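Local coordinates for protein VirX1 (Cyanophage Syn10, PDB 6QGM) that iodinates diverse substrates as a viral halogenase of the tryptophan halogenase family, probably with the help of a flavin cofactor, at residues 81-87 / 406-412; 275-279 / 412-418; 91-95 / 464-469. Numbering follows the deposited sequence.

Contact 1: 81-87 / 406-412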
loop_
_atom_site.group_PDB
_atom_site.type_symbol
_atom_site.label_atom_id
_atom_site.label_comp_id
_atom_site.label_asym_id
_atom_site.label_seq_id
_atom_site.Cartn_x
_atom_site.Cartn_y
_atom_site.Cartn_z
ATOM N N PHE B 81 0.561 -19.230 -27.006
ATOM C CA PHE B 81 0.656 -20.360 -26.045
ATOM C C PHE B 81 -0.157 -21.534 -26.588
ATOM O O PHE B 81 -1.397 -21.558 -26.446
ATOM C CB PHE B 81 0.206 -19.913 -24.652
ATOM C CG PHE B 81 1.075 -18.824 -24.072
ATOM C CD1 PHE B 81 2.322 -19.117 -23.535
ATOM C CD2 PHE B 81 0.665 -17.495 -24.092
ATOM C CE1 PHE B 81 3.124 -18.109 -23.017
ATOM C CE2 PHE B 81 1.465 -16.491 -23.565
ATOM C CZ PHE B 81 2.695 -16.797 -23.033
ATOM N N THR B 82 0.550 -22.472 -27.213
ATOM C CA THR B 82 0.022 -23.789 -27.647
ATOM C C THR B 82 0.254 -24.798 -26.518
ATOM O O THR B 82 1.347 -24.794 -25.938
ATOM C CB THR B 82 0.658 -24.232 -28.968
ATOM O OG1 THR B 82 0.490 -23.161 -29.912
ATOM C CG2 THR B 82 0.085 -25.529 -29.498
ATOM N N ASN B 83 -0.781 -25.574 -26.193
ATOM C CA ASN B 83 -0.728 -26.812 -25.362
ATOM C C ASN B 83 -0.620 -26.492 -23.859
ATOM O O ASN B 83 -0.401 -27.424 -23.105
ATOM C CB ASN B 83 0.420 -27.718 -25.825
ATOM C CG ASN B 83 0.079 -29.189 -25.770
ATOM O OD1 ASN B 83 -1.015 -29.585 -26.130
ATOM N ND2 ASN B 83 1.013 -30.015 -25.342
ATOM N N PHE B 84 -0.847 -25.247 -23.432
ATOM C CA PHE B 84 -0.559 -24.769 -22.056
ATOM C C PHE B 84 -1.756 -24.923 -21.114
ATOM O O PHE B 84 -1.521 -25.097 -19.901
ATOM C CB PHE B 84 -0.110 -23.309 -22.047
ATOM C CG PHE B 84 1.369 -23.136 -21.806
ATOM C CD1 PHE B 84 2.260 -23.128 -22.869
ATOM C CD2 PHE B 84 1.863 -22.986 -20.519
ATOM C CE1 PHE B 84 3.616 -22.982 -22.647
ATOM C CE2 PHE B 84 3.220 -22.831 -20.299
ATOM C CZ PHE B 84 4.099 -22.841 -21.363
ATOM N N ARG B 85 -2.986 -24.817 -21.604
ATOM C CA ARG B 85 -4.189 -24.847 -20.727
ATOM C C ARG B 85 -4.453 -26.282 -20.290
ATOM O O ARG B 85 -4.557 -26.517 -19.070
ATOM C CB ARG B 85 -5.441 -24.291 -21.409
ATOM C CG ARG B 85 -6.656 -24.287 -20.487
ATOM C CD ARG B 85 -7.920 -23.645 -21.038
ATOM N NE ARG B 85 -8.447 -24.348 -22.217
ATOM C CZ ARG B 85 -8.433 -23.880 -23.453
ATOM N NH1 ARG B 85 -7.934 -22.691 -23.706
ATOM N NH2 ARG B 85 -8.933 -24.601 -24.435
ATOM N N GLU B 86 -4.537 -27.197 -21.255
ATOM C CA GLU B 86 -5.141 -28.542 -21.069
ATOM C C GLU B 86 -4.304 -29.638 -21.753
ATOM O O GLU B 86 -4.648 -30.812 -21.574
ATOM C CB GLU B 86 -6.553 -28.456 -21.642
ATOM C CG GLU B 86 -7.563 -29.360 -20.989
ATOM C CD GLU B 86 -8.878 -29.315 -21.740
ATOM O OE1 GLU B 86 -9.338 -28.162 -22.044
ATOM O OE2 GLU B 86 -9.428 -30.415 -22.039
ATOM N N GLY B 87 -3.270 -29.275 -22.515
ATOM C CA GLY B 87 -2.367 -30.209 -23.211
ATOM C C GLY B 87 -3.023 -30.921 -24.386
ATOM O O GLY B 87 -2.736 -32.124 -24.581
ATOM N N HIS B 406 1.749 -18.522 -15.441
ATOM C CA HIS B 406 1.494 -19.312 -16.682
ATOM C C HIS B 406 1.380 -20.807 -16.359
ATOM O O HIS B 406 0.622 -21.505 -17.058
ATOM C CB HIS B 406 2.608 -19.117 -17.720
ATOM C CG HIS B 406 2.713 -17.736 -18.274
ATOM N ND1 HIS B 406 2.917 -16.633 -17.478
ATOM C CD2 HIS B 406 2.689 -17.280 -19.538
ATOM C CE1 HIS B 406 2.981 -15.549 -18.231
ATOM N NE2 HIS B 406 2.847 -15.925 -19.497
ATOM N N TYR B 407 2.141 -21.274 -15.370
ATOM C CA TYR B 407 2.172 -22.687 -14.920
ATOM C C TYR B 407 1.060 -22.911 -13.893
ATOM O O TYR B 407 0.294 -23.873 -14.018
ATOM C CB TYR B 407 3.540 -23.035 -14.315
ATOM C CG TYR B 407 4.711 -22.980 -15.266
ATOM C CD1 TYR B 407 4.956 -24.014 -16.145
ATOM C CD2 TYR B 407 5.593 -21.913 -15.259
ATOM C CE1 TYR B 407 6.032 -23.989 -17.017
ATOM C CE2 TYR B 407 6.670 -21.860 -16.122
ATOM C CZ TYR B 407 6.891 -22.905 -17.007
ATOM O OH TYR B 407 7.959 -22.879 -17.863
ATOM N N ALA B 408 0.986 -22.018 -12.907
ATOM C CA ALA B 408 0.195 -22.171 -11.669
ATOM C C ALA B 408 -1.281 -22.432 -11.988
ATOM O O ALA B 408 -1.917 -23.217 -11.250
ATOM C CB ALA B 408 0.351 -20.928 -10.830
ATOM N N TYR B 409 -1.800 -21.784 -13.037
ATOM C CA TYR B 409 -3.245 -21.741 -13.376
ATOM C C TYR B 409 -3.583 -22.727 -14.497
ATOM O O TYR B 409 -4.759 -22.803 -14.846
ATOM C CB TYR B 409 -3.638 -20.304 -13.709
ATOM C CG TYR B 409 -3.678 -19.422 -12.494
ATOM C CD1 TYR B 409 -4.709 -19.544 -11.577
ATOM C CD2 TYR B 409 -2.682 -18.494 -12.238
ATOM C CE1 TYR B 409 -4.784 -18.737 -10.455
ATOM C CE2 TYR B 409 -2.717 -17.701 -11.102
ATOM C CZ TYR B 409 -3.767 -17.837 -10.206
ATOM O OH TYR B 409 -3.794 -17.095 -9.068
ATOM N N SER B 410 -2.602 -23.469 -15.019
ATOM C CA SER B 410 -2.833 -24.499 -16.063
ATOM C C SER B 410 -3.802 -25.557 -15.532
ATOM O O SER B 410 -3.877 -25.736 -14.290
ATOM C CB SER B 410 -1.559 -25.126 -16.522
ATOM O OG SER B 410 -1.829 -26.193 -17.418
ATOM N N MET B 411 -4.513 -26.229 -16.442
ATOM C CA MET B 411 -5.389 -27.385 -16.111
ATOM C C MET B 411 -4.570 -28.681 -16.147
ATOM O O MET B 411 -5.069 -29.696 -15.628
ATOM C CB MET B 411 -6.574 -27.495 -17.071
ATOM C CG MET B 411 -7.464 -26.279 -17.002
ATOM S SD MET B 411 -8.999 -26.458 -17.937
ATOM C CE MET B 411 -9.824 -27.706 -16.951
ATOM N N ARG B 412 -3.354 -28.648 -16.705
ATOM C CA ARG B 412 -2.521 -29.857 -16.931
ATOM C C ARG B 412 -2.127 -30.502 -15.599
ATOM O O ARG B 412 -1.558 -29.824 -14.724
ATOM C CB ARG B 412 -1.280 -29.503 -17.745
ATOM C CG ARG B 412 -1.624 -29.051 -19.152
ATOM C CD ARG B 412 -0.398 -28.961 -20.021
ATOM N NE ARG B 412 0.245 -30.263 -20.153
ATOM C CZ ARG B 412 1.175 -30.559 -21.032
ATOM N NH1 ARG B 412 1.586 -29.653 -21.890
ATOM N NH2 ARG B 412 1.690 -31.768 -21.042
#
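The end of strand 78-82 and the turn after it pack on the C-terminal end of helix 382-408 and the loop that follows. The turn belongs to a beta hairpin, strands 78-82 and 91-95, at the edge of the seven-stranded mixed sheet of this tryptophan halogenase fold. Near the strand the contact is aromatic. The edge of His406 points to the face of Phe81 in an offset edge-to-face pair, with centroids 5.2 Å apart and planes at 62°. The His406 ring is also held by a hydrogen bond from NE2 to Glu355. Further along the turn, Phe84 has its CE2 4.5 Å from CE1 of Tyr407 and its ring edge near the carbonyl of His406. Beyond the rings, backbone carbonyls of the turn take up donors from the second segment. Ser410 OG donates to Phe84 O at 2.7 Å, and Met411 N donates to Arg85 O at 2.6 Å. Ser410 OG also accepts from Arg412 N at 3.0 Å, which forms an ST turn. Arg85 NH1 hydrogen-bonds Gly468 O. The loop 409-412 also meets the second subunit, where Arg376 of that subunit bonds Tyr409 O. The Arg412 side chain runs along the turn, with Gly87 CA over one face of its guanidinium. Its NE and NH2 bond Asp414 in a salt bridge, while Arg412 NH1 donates to Asn83 O at 3.2 Å.

Contact 2: 275-279 / 412-418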
loop_
_atom_site.group_PDB
_atom_site.type_symbol
_atom_site.label_atom_id
_atom_site.label_comp_id
_atom_site.label_asym_id
_atom_site.label_seq_id
_atom_site.Cartn_x
_atom_site.Cartn_y
_atom_site.Cartn_z
ATOM N N ALA B 275 3.822 -26.030 -24.605
ATOM C CA ALA B 275 4.003 -26.745 -23.323
ATOM C C ALA B 275 4.220 -28.232 -23.613
ATOM O O ALA B 275 3.426 -28.807 -24.393
ATOM C CB ALA B 275 2.826 -26.526 -22.426
ATOM N N MET B 276 5.264 -28.806 -23.012
ATOM C CA MET B 276 5.706 -30.219 -23.181
ATOM C C MET B 276 5.474 -30.970 -21.867
ATOM O O MET B 276 4.772 -30.409 -21.000
ATOM C CB MET B 276 7.187 -30.268 -23.559
ATOM C CG MET B 276 7.513 -29.424 -24.769
ATOM S SD MET B 276 7.351 -30.349 -26.276
ATOM C CE MET B 276 8.883 -31.287 -26.246
ATOM N N LYS B 277 6.028 -32.178 -21.713
ATOM C CA LYS B 277 5.771 -33.038 -20.522
ATOM C C LYS B 277 6.468 -32.458 -19.282
ATOM O O LYS B 277 5.885 -32.583 -18.193
ATOM C CB LYS B 277 6.187 -34.492 -20.790
ATOM C CG LYS B 277 5.289 -35.231 -21.774
ATOM C CD LYS B 277 5.842 -36.539 -22.276
ATOM C CE LYS B 277 4.737 -37.487 -22.706
ATOM N NZ LYS B 277 5.278 -38.706 -23.351
ATOM N N ASN B 278 7.641 -31.831 -19.453
ATOM C CA ASN B 278 8.526 -31.376 -18.345
ATOM C C ASN B 278 8.987 -29.936 -18.563
ATOM O O ASN B 278 10.013 -29.565 -17.967
ATOM C CB ASN B 278 9.742 -32.296 -18.174
ATOM C CG ASN B 278 9.346 -33.750 -18.102
ATOM O OD1 ASN B 278 8.864 -34.222 -17.076
ATOM N ND2 ASN B 278 9.520 -34.448 -19.204
ATOM N N GLY B 279 8.249 -29.147 -19.343
ATOM C CA GLY B 279 8.559 -27.728 -19.613
ATOM C C GLY B 279 7.824 -27.224 -20.836
ATOM O O GLY B 279 6.614 -27.516 -20.967
ATOM N N ARG B 412 -3.354 -28.648 -16.705
ATOM C CA ARG B 412 -2.521 -29.857 -16.931
ATOM C C ARG B 412 -2.127 -30.502 -15.599
ATOM O O ARG B 412 -1.558 -29.824 -14.724
ATOM C CB ARG B 412 -1.280 -29.503 -17.745
ATOM C CG ARG B 412 -1.624 -29.051 -19.152
ATOM C CD ARG B 412 -0.398 -28.961 -20.021
ATOM N NE ARG B 412 0.245 -30.263 -20.153
ATOM C CZ ARG B 412 1.175 -30.559 -21.032
ATOM N NH1 ARG B 412 1.586 -29.653 -21.890
ATOM N NH2 ARG B 412 1.690 -31.768 -21.042
ATOM N N THR B 413 -2.430 -31.792 -15.461
ATOM C CA THR B 413 -1.967 -32.679 -14.373
ATOM C C THR B 413 -1.574 -34.021 -14.984
ATOM O O THR B 413 -1.573 -35.009 -14.256
ATOM C CB THR B 413 -3.066 -32.817 -13.318
ATOM O OG1 THR B 413 -4.170 -33.459 -13.943
ATOM C CG2 THR B 413 -3.552 -31.504 -12.764
ATOM N N ASP B 414 -1.194 -34.044 -16.257
ATOM C CA ASP B 414 -1.022 -35.294 -17.049
ATOM C C ASP B 414 0.383 -35.892 -16.829
ATOM O O ASP B 414 0.575 -37.066 -17.164
ATOM C CB ASP B 414 -1.323 -35.048 -18.531
ATOM C CG ASP B 414 -0.612 -33.838 -19.089
ATOM O OD1 ASP B 414 0.412 -34.026 -19.727
ATOM O OD2 ASP B 414 -1.084 -32.732 -18.866
ATOM N N THR B 415 1.332 -35.127 -16.295
ATOM C CA THR B 415 2.680 -35.616 -15.928
ATOM C C THR B 415 2.998 -35.165 -14.512
ATOM O O THR B 415 2.326 -34.278 -13.975
ATOM C CB THR B 415 3.742 -35.111 -16.901
ATOM O OG1 THR B 415 3.866 -33.701 -16.760
ATOM C CG2 THR B 415 3.413 -35.430 -18.341
ATOM N N PRO B 416 3.998 -35.775 -13.849
ATOM C CA PRO B 416 4.404 -35.342 -12.520
ATOM C C PRO B 416 4.846 -33.875 -12.519
ATOM O O PRO B 416 4.595 -33.202 -11.529
ATOM C CB PRO B 416 5.545 -36.301 -12.146
ATOM C CG PRO B 416 5.275 -37.523 -12.994
ATOM C CD PRO B 416 4.708 -36.981 -14.282
ATOM N N TYR B 417 5.448 -33.405 -13.614
ATOM C CA TYR B 417 5.890 -31.994 -13.765
ATOM C C TYR B 417 4.692 -31.064 -13.621
ATOM O O TYR B 417 4.766 -30.113 -12.823
ATOM C CB TYR B 417 6.609 -31.775 -15.094
ATOM C CG TYR B 417 6.984 -30.346 -15.373
ATOM C CD1 TYR B 417 8.148 -29.788 -14.889
ATOM C CD2 TYR B 417 6.169 -29.546 -16.156
ATOM C CE1 TYR B 417 8.485 -28.469 -15.152
ATOM C CE2 TYR B 417 6.493 -28.230 -16.444
ATOM C CZ TYR B 417 7.657 -27.687 -15.937
ATOM O OH TYR B 417 7.975 -26.388 -16.205
ATOM N N TRP B 418 3.617 -31.343 -14.362
ATOM C CA TRP B 418 2.406 -30.481 -14.410
ATOM C C TRP B 418 1.585 -30.676 -13.134
ATOM O O TRP B 418 1.002 -29.684 -12.666
ATOM C CB TRP B 418 1.600 -30.740 -15.694
ATOM C CG TRP B 418 2.228 -30.085 -16.883
ATOM C CD1 TRP B 418 2.904 -30.682 -17.903
ATOM C CD2 TRP B 418 2.303 -28.669 -17.120
ATOM N NE1 TRP B 418 3.375 -29.742 -18.774
ATOM C CE2 TRP B 418 3.026 -28.497 -18.321
ATOM C CE3 TRP B 418 1.815 -27.541 -16.452
ATOM C CZ2 TRP B 418 3.277 -27.236 -18.852
ATOM C CZ3 TRP B 418 2.071 -26.301 -16.975
ATOM C CH2 TRP B 418 2.768 -26.152 -18.169
#
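Ala275, at the end of strand 270-275, turns its CB toward the second segment. That methyl lies 3.7 Å from CZ2 of Trp418 and 3.4 Å from NH1 of Arg412. The Arg412 guanidinium is also held by Asp414, through NE to OD2 at 3.1 Å and NH2 to OD1 at 2.9 Å. The Met276 CB points away from the second segment and the side chain packs on Glu309 and His313 of helix 303-314, but its carbonyl is offered: Trp418 NE1 donates to Met276 O at 2.7 Å and almost in line, at 175°. The chain reverses here in a beta hairpin, whose strands 270-275 and 279-285 are neighbours in the mixed sheet, and Met276 N bonds Gly279 O at 2.8 Å across the turn. The hairpin end thus meets the start of helix 416-424. Lys277 gives its carbonyl to Thr415, whose OG1 donates to Lys277 O at 2.7 Å. Thr415 is the N-cap of that helix, and the same OG1 accepts a weak bond from Trp418 N at 3.4 Å. Asn278 and Gly279 lie against Tyr417: Asn278 O, 3.4 Å from Tyr417 CE1, and Gly279 N, 3.5 Å from Tyr417 CE2, sit over one ring face, while Tyr417 OH bonds Asn250.

Contact 3: 91-95 / 464-469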
loop_
_atom_site.group_PDB
_atom_site.type_symbol
_atom_site.label_atom_id
_atom_site.label_comp_id
_atom_site.label_asym_id
_atom_site.label_seq_id
_atom_site.Cartn_x
_atom_site.Cartn_y
_atom_site.Cartn_z
ATOM N N VAL B 91 -4.832 -23.113 -28.170
ATOM C CA VAL B 91 -3.968 -21.920 -28.393
ATOM C C VAL B 91 -4.637 -20.688 -27.781
ATOM O O VAL B 91 -5.854 -20.576 -27.842
ATOM C CB VAL B 91 -3.701 -21.713 -29.893
ATOM C CG1 VAL B 91 -2.739 -20.563 -30.123
ATOM C CG2 VAL B 91 -3.193 -22.978 -30.555
ATOM N N PHE B 92 -3.837 -19.802 -27.211
ATOM C CA PHE B 92 -4.266 -18.448 -26.810
ATOM C C PHE B 92 -3.089 -17.499 -27.004
ATOM O O PHE B 92 -1.941 -17.966 -27.074
ATOM C CB PHE B 92 -4.860 -18.463 -25.405
ATOM C CG PHE B 92 -3.936 -18.849 -24.281
ATOM C CD1 PHE B 92 -3.199 -17.890 -23.601
ATOM C CD2 PHE B 92 -3.870 -20.157 -23.838
ATOM C CE1 PHE B 92 -2.383 -18.237 -22.530
ATOM C CE2 PHE B 92 -3.052 -20.502 -22.772
ATOM C CZ PHE B 92 -2.302 -19.545 -22.130
ATOM N N GLU B 93 -3.385 -16.207 -27.145
ATOM C CA GLU B 93 -2.361 -15.176 -27.419
ATOM C C GLU B 93 -2.259 -14.241 -26.213
ATOM O O GLU B 93 -3.263 -14.063 -25.479
ATOM C CB GLU B 93 -2.717 -14.413 -28.688
ATOM C CG GLU B 93 -3.120 -15.305 -29.852
ATOM C CD GLU B 93 -2.022 -15.745 -30.810
ATOM O OE1 GLU B 93 -0.877 -15.215 -30.719
ATOM O OE2 GLU B 93 -2.320 -16.622 -31.663
ATOM N N TYR B 94 -1.049 -13.725 -26.005
ATOM C CA TYR B 94 -0.763 -12.439 -25.322
ATOM C C TYR B 94 -0.250 -11.494 -26.402
ATOM O O TYR B 94 0.944 -11.467 -26.678
ATOM C CB TYR B 94 0.240 -12.635 -24.181
ATOM C CG TYR B 94 0.551 -11.401 -23.378
ATOM C CD1 TYR B 94 -0.311 -10.315 -23.387
ATOM C CD2 TYR B 94 1.701 -11.308 -22.602
ATOM C CE1 TYR B 94 -0.050 -9.179 -22.635
ATOM C CE2 TYR B 94 1.973 -10.182 -21.841
ATOM C CZ TYR B 94 1.098 -9.111 -21.867
ATOM O OH TYR B 94 1.325 -7.983 -21.135
ATOM N N PRO B 95 -1.153 -10.745 -27.086
ATOM C CA PRO B 95 -0.758 -9.804 -28.139
ATOM C C PRO B 95 -0.195 -8.522 -27.525
ATOM O O PRO B 95 -0.566 -8.232 -26.416
ATOM C CB PRO B 95 -2.080 -9.533 -28.854
ATOM C CG PRO B 95 -3.088 -9.602 -27.744
ATOM C CD PRO B 95 -2.606 -10.733 -26.863
ATOM N N PHE B 464 -4.738 -11.841 -19.948
ATOM C CA PHE B 464 -4.641 -12.686 -21.165
ATOM C C PHE B 464 -4.316 -14.140 -20.783
ATOM O O PHE B 464 -4.812 -15.066 -21.432
ATOM C CB PHE B 464 -3.576 -12.151 -22.119
ATOM C CG PHE B 464 -3.919 -10.827 -22.748
ATOM C CD1 PHE B 464 -4.744 -10.754 -23.859
ATOM C CD2 PHE B 464 -3.432 -9.654 -22.197
ATOM C CE1 PHE B 464 -5.067 -9.528 -24.417
ATOM C CE2 PHE B 464 -3.750 -8.428 -22.758
ATOM C CZ PHE B 464 -4.586 -8.368 -23.853
ATOM N N ILE B 465 -3.501 -14.327 -19.754
ATOM C CA ILE B 465 -2.986 -15.654 -19.303
ATOM C C ILE B 465 -4.108 -16.438 -18.600
ATOM O O ILE B 465 -4.366 -17.581 -19.027
ATOM C CB ILE B 465 -1.749 -15.470 -18.403
ATOM C CG1 ILE B 465 -0.627 -14.711 -19.118
ATOM C CG2 ILE B 465 -1.255 -16.817 -17.884
ATOM C CD1 ILE B 465 -0.283 -15.238 -20.493
ATOM N N ILE B 466 -4.760 -15.863 -17.589
ATOM C CA ILE B 466 -5.856 -16.555 -16.842
ATOM C C ILE B 466 -7.108 -16.705 -17.729
ATOM O O ILE B 466 -7.813 -17.724 -17.574
ATOM C CB ILE B 466 -6.156 -15.885 -15.481
ATOM C CG1 ILE B 466 -6.716 -14.470 -15.622
ATOM C CG2 ILE B 466 -4.926 -15.918 -14.587
ATOM C CD1 ILE B 466 -7.070 -13.822 -14.311
ATOM N N ALA B 467 -7.356 -15.768 -18.648
ATOM C CA ALA B 467 -8.405 -15.890 -19.696
ATOM C C ALA B 467 -8.140 -17.139 -20.544
ATOM O O ALA B 467 -9.081 -17.957 -20.700
ATOM C CB ALA B 467 -8.463 -14.658 -20.567
ATOM N N GLY B 468 -6.907 -17.273 -21.062
ATOM C CA GLY B 468 -6.475 -18.383 -21.933
ATOM C C GLY B 468 -6.511 -19.710 -21.211
ATOM O O GLY B 468 -6.707 -20.741 -21.888
ATOM N N HIS B 469 -6.315 -19.701 -19.892
ATOM C CA HIS B 469 -6.354 -20.927 -19.051
ATOM C C HIS B 469 -7.806 -21.275 -18.703
ATOM O O HIS B 469 -8.012 -22.300 -18.053
ATOM C CB HIS B 469 -5.489 -20.749 -17.800
ATOM C CG HIS B 469 -4.039 -21.029 -18.015
ATOM N ND1 HIS B 469 -3.588 -22.044 -18.835
ATOM C CD2 HIS B 469 -2.931 -20.459 -17.486
ATOM C CE1 HIS B 469 -2.270 -22.071 -18.811
ATOM N NE2 HIS B 469 -1.840 -21.103 -17.987
#
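Phe92 lays its ring over Gly468, whose CA sits 3.7 Å from the ring centroid and only 19° off the normal, a CH-pi contact. A CB on this residue would clash with Phe92 CD1, so the close approach of ring and helix depends on the glycine. The edge of the same ring meets the face of His469 in an edge-to-face pair, with centroids 5.4 Å apart and planes at 66°. Phe92 CE1 also touches Ile465 CD1 at 4.2 Å. One helical turn before Gly468, Phe464 fills the other end of the contact. Its CD2 is 3.4 Å from Tyr94 CD1, and its CE1 is 3.7 Å from Pro95 CD. No hydrogen bond joins the two segments, so the contact is apolar and aromatic packing. Helix 464-468 runs antiparallel to strand 91-95, at 169°, with the axes 8.2 Å apart. Glu93 points its CB away from the helix and forms a salt bridge with Arg80. This is a helix laid along an outermost strand of the mixed sheet. Strand 78-82 pairs with 91-95 and brings Phe81 against Phe92 and Ile465, while helix 382-408 packs on Tyr94 and Ile465 through Phe402.

Contacts 1 and 2 have centres about 9 Å apart, contacts 1 and 3 about 10 Å, and contacts 2 and 3 about 18 Å without touching. Contact 1 is the middle piece. It shares Arg412 with contact 2 and meets contact 3 through His406 O to His469 NE2 at 2.7 Å. Strands 91-95, 78-82, 270-275 and 279-285 stand side by side in one sheet. Along the chain, contact 1 crosses both others, and contact 2 is nested inside the loop closed by contact 3. Together they tie this part of the sheet to helices 382-408, 416-424 and 462-468 from later in the chain. All three contacts also touch the second subunit.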